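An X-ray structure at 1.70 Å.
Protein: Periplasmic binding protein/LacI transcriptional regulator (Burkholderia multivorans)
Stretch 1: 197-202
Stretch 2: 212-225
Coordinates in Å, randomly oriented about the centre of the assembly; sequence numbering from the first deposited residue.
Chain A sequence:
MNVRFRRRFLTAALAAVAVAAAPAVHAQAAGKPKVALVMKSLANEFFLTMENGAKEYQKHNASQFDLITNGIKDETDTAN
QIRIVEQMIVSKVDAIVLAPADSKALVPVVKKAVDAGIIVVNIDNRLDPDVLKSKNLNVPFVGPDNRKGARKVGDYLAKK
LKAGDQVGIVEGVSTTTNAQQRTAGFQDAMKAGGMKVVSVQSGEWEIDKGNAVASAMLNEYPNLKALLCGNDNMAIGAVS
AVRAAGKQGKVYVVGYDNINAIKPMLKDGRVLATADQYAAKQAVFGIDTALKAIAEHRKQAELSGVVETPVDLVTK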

# COMPACT_ATOMS: atom_id res chain seq x y z
N VAL A 197 -13.31 15.56 -11.00
CA VAL A 197 -12.72 14.27 -11.35
C VAL A 197 -13.49 13.68 -12.51
O VAL A 197 -14.65 13.30 -12.36
N VAL A 198 -12.86 13.59 -13.68
CA VAL A 198 -13.57 13.13 -14.87
C VAL A 198 -13.37 11.64 -15.16
O VAL A 198 -14.10 11.06 -15.96
N SER A 199 -12.41 11.00 -14.49
CA SER A 199 -12.11 9.60 -14.77
C SER A 199 -11.46 8.95 -13.56
O SER A 199 -10.61 9.57 -12.93
N VAL A 200 -11.89 7.73 -13.23
CA VAL A 200 -11.23 6.93 -12.20
C VAL A 200 -11.06 5.55 -12.79
O VAL A 200 -12.06 4.92 -13.15
N GLN A 201 -9.81 5.10 -12.91
CA GLN A 201 -9.48 3.81 -13.49
C GLN A 201 -8.32 3.17 -12.76
O GLN A 201 -7.43 3.85 -12.26
N SER A 202 -8.32 1.85 -12.70
CA SER A 202 -7.27 1.14 -11.99
C SER A 202 -6.05 0.86 -12.86
O SER A 202 -6.15 0.30 -13.96
N ALA A 212 -0.69 2.96 -19.09
CA ALA A 212 -1.73 2.76 -20.09
C ALA A 212 -2.96 3.58 -19.75
O ALA A 212 -3.54 4.24 -20.63
N VAL A 213 -3.39 3.52 -18.49
CA VAL A 213 -4.50 4.34 -17.99
C VAL A 213 -4.28 5.84 -18.12
O VAL A 213 -5.17 6.55 -18.57
N ALA A 214 -3.12 6.33 -17.70
CA ALA A 214 -2.80 7.75 -17.81
C ALA A 214 -2.88 8.20 -19.27
O ALA A 214 -3.42 9.27 -19.59
N SER A 215 -2.35 7.38 -20.16
CA SER A 215 -2.35 7.70 -21.58
C SER A 215 -3.76 7.78 -22.14
O SER A 215 -4.08 8.68 -22.93
N ALA A 216 -4.61 6.85 -21.71
CA ALA A 216 -6.00 6.86 -22.13
C ALA A 216 -6.68 8.13 -21.61
O ALA A 216 -7.43 8.76 -22.35
N MSE A 217 -6.41 8.51 -20.36
CA MSE A 217 -7.07 9.67 -19.78
C MSE A 217 -6.65 10.97 -20.49
O MSE A 217 -7.48 11.83 -20.75
N LEU A 218 -5.35 11.10 -20.78
CA LEU A 218 -4.85 12.25 -21.52
C LEU A 218 -5.46 12.31 -22.91
O LEU A 218 -5.80 13.39 -23.42
N ASN A 219 -5.60 11.15 -23.54
CA ASN A 219 -6.24 11.12 -24.86
C ASN A 219 -7.72 11.50 -24.76
O ASN A 219 -8.24 12.21 -25.62
N GLU A 220 -8.40 11.00 -23.73
CA GLU A 220 -9.84 11.24 -23.58
C GLU A 220 -10.15 12.70 -23.23
O GLU A 220 -11.17 13.25 -23.65
N TYR A 221 -9.25 13.30 -22.43
CA TYR A 221 -9.43 14.64 -21.91
C TYR A 221 -8.28 15.56 -22.30
O TYR A 221 -7.30 15.71 -21.58
N PRO A 222 -8.40 16.21 -23.44
CA PRO A 222 -7.36 17.15 -23.88
C PRO A 222 -7.12 18.28 -22.89
O PRO A 222 -6.03 18.86 -22.87
N ASN A 223 -8.10 18.58 -22.05
CA ASN A 223 -7.98 19.64 -21.06
C ASN A 223 -7.60 19.15 -19.65
O ASN A 223 -7.68 19.90 -18.70
N LEU A 224 -7.17 17.90 -19.54
CA LEU A 224 -6.80 17.34 -18.26
C LEU A 224 -5.68 18.14 -17.61
O LEU A 224 -4.72 18.51 -18.27
N LYS A 225 -5.81 18.41 -16.30
CA LYS A 225 -4.81 19.23 -15.61
C LYS A 225 -3.95 18.46 -14.62
O LYS A 225 -2.89 18.94 -14.24

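A helix laid against a β-strand usually makes contact through residues three or four apart, because that spacing returns side chains to the same face with each turn. The pairing of helix 212-220 with strand 197-202 is a compact example. The two run nearly antiparallel, at 159° between their N-to-C directions, and their axes approach to 9.0 Å. V213, M217 and, just past the helix, Y221 supply most of the helical side of the contact, while V198, S199 and Q201 point toward them from the strand. V197 and V200 direct their CA-to-CB bonds away.

The first residue, A212, lies beyond reach of the strand, so the contact opens with V213. Its chi1 is t (171°), and the two methyl groups find different neighbours: CG1 lies 3.6 Å from CB of Q201, whereas CG2 lies 3.5 Å from the backbone O of S202. S202 thus takes part through its main chain, its own CB being turned away. A214 then points away and S215 is out of reach, as the helical repeat predicts. A216 points toward the strand but stops short of close contact.

One turn on from V213, the selenomethionine M217 reaches across in an extended conformation, m, t, t. Its terminal CE lies 3.4 Å from OG of S199 and 3.6 Å from NE2 of Q201. These two strand side chains are already joined: S199, with chi1 t, accepts a hydrogen bond at OG from NE2 of Q201, 2.8 Å long and almost straight at 171°. The glutamine, m at chi1 and t at chi2, therefore folds its amide back along its own strand, and the selenomethionine methyl packs against this polar pair.

L218 and N219 are out of reach, and E220 brings charge to the margin of the contact. Its side chain is extended, t at chi1 and chi2, yet OE1 remains 4.4 Å from NE2 of Q201. Water 2 fills the gap, donating to OE1 of E220 at 2.6 Å and accepting from NE2 of Q201 at 3.1 Å. A single solvent molecule thus links carboxylate and amide that do not meet directly.

Y221, the first residue to leave helical phi/psi, keeps its side chain pointed toward the strand, with chi1 m. The face of its ring receives V198, also m: CG2 stands 3.5 Å from the ring centroid and only 7° off the normal, a CH-π contact. At the ring's far end, OH lies 3.3 Å from the backbone O of V198. Water 1 bridges the two residues, donating to O of V198 at 2.7 Å and making a weak hydrogen bond with OH of Y221 at 3.3 Å.

Y221 also starts a type I turn ending at L224. P222 and N223, within it, stay out of reach. L224 leaves its backbone sideways, but with chi1 t and chi2 p its end comes nearer, placing CD1 3.8 Å from CG2 of V198. That one valine methyl consequently meets both the aromatic face and the leucine, before K225 again lies out of reach.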

# COMPACT_ATOMS: atom_id res chain seq x y z
CB VAL A 197 -12.75 13.28 -10.15
CG1 VAL A 197 -12.03 11.99 -10.49
CG2 VAL A 197 -12.11 13.90 -8.94
CB VAL A 198 -13.15 13.96 -16.10
CG1 VAL A 198 -13.57 15.39 -15.84
CG2 VAL A 198 -11.64 13.85 -16.36
CB SER A 199 -11.21 9.47 -16.00
OG SER A 199 -11.17 8.14 -16.46
CB VAL A 200 -12.04 6.86 -10.87
CG1 VAL A 200 -11.31 6.02 -9.82
CG2 VAL A 200 -12.26 8.25 -10.29
CB GLN A 201 -9.12 3.95 -14.97
CG GLN A 201 -10.19 4.60 -15.85
CD GLN A 201 -9.70 4.84 -17.26
OE1 GLN A 201 -9.17 3.93 -17.90
NE2 GLN A 201 -9.86 6.08 -17.75
CB SER A 202 -7.80 -0.18 -11.42
OG SER A 202 -6.78 -0.88 -10.76
CB ALA A 212 -2.11 1.28 -20.21
CB VAL A 213 -4.77 3.99 -16.51
CG1 VAL A 213 -5.77 4.98 -15.87
CG2 VAL A 213 -5.30 2.57 -16.46
CB ALA A 214 -1.41 8.04 -17.24
CB SER A 215 -1.53 6.67 -22.35
OG SER A 215 -0.13 6.92 -22.14
CB ALA A 216 -6.74 5.63 -21.63
CB MSE A 217 -6.77 9.77 -18.29
CG MSE A 217 -7.51 8.77 -17.51
SE MSE A 217 -6.90 8.91 -15.66
CE MSE A 217 -8.18 7.58 -14.97
CB LEU A 218 -3.31 12.20 -21.61
CG LEU A 218 -2.63 12.39 -20.26
CD1 LEU A 218 -1.20 11.87 -20.33
CD2 LEU A 218 -2.63 13.83 -19.81
CB ASN A 219 -6.10 9.75 -25.53
CG ASN A 219 -4.69 9.50 -26.05
OD1 ASN A 219 -4.05 10.40 -26.56
ND2 ASN A 219 -4.23 8.26 -25.94
CB GLU A 220 -10.44 10.32 -22.50
CG GLU A 220 -11.98 10.34 -22.47
CD GLU A 220 -12.57 9.35 -21.45
OE1 GLU A 220 -11.82 8.57 -20.84
OE2 GLU A 220 -13.80 9.36 -21.28
CB TYR A 221 -9.59 14.58 -20.39
CG TYR A 221 -10.85 13.84 -20.05
CD1 TYR A 221 -12.07 14.45 -20.19
CD2 TYR A 221 -10.82 12.51 -19.61
CE1 TYR A 221 -13.24 13.79 -19.91
CE2 TYR A 221 -11.99 11.83 -19.33
CZ TYR A 221 -13.19 12.48 -19.49
OH TYR A 221 -14.35 11.82 -19.21
CB PRO A 222 -7.91 17.70 -25.21
CG PRO A 222 -8.98 16.76 -25.62
CD PRO A 222 -9.50 16.08 -24.40
CB ASN A 223 -9.29 20.41 -21.00
CG ASN A 223 -9.77 20.85 -22.38
OD1 ASN A 223 -10.78 20.37 -22.91
ND2 ASN A 223 -9.03 21.76 -22.96
CB LEU A 224 -6.35 15.88 -18.41
CG LEU A 224 -6.48 15.09 -17.12
CD1 LEU A 224 -7.95 14.80 -16.87
CD2 LEU A 224 -5.66 13.80 -17.18
CB LYS A 225 -5.52 20.35 -14.87
CG LYS A 225 -6.21 21.32 -15.78
CD LYS A 225 -5.20 22.21 -16.47
CE LYS A 225 -5.91 23.39 -17.13
NZ LYS A 225 -4.94 24.40 -17.61
O HOH W 1 -16.32 12.39 -16.60
O HOH W 2 -9.71 7.15 -20.61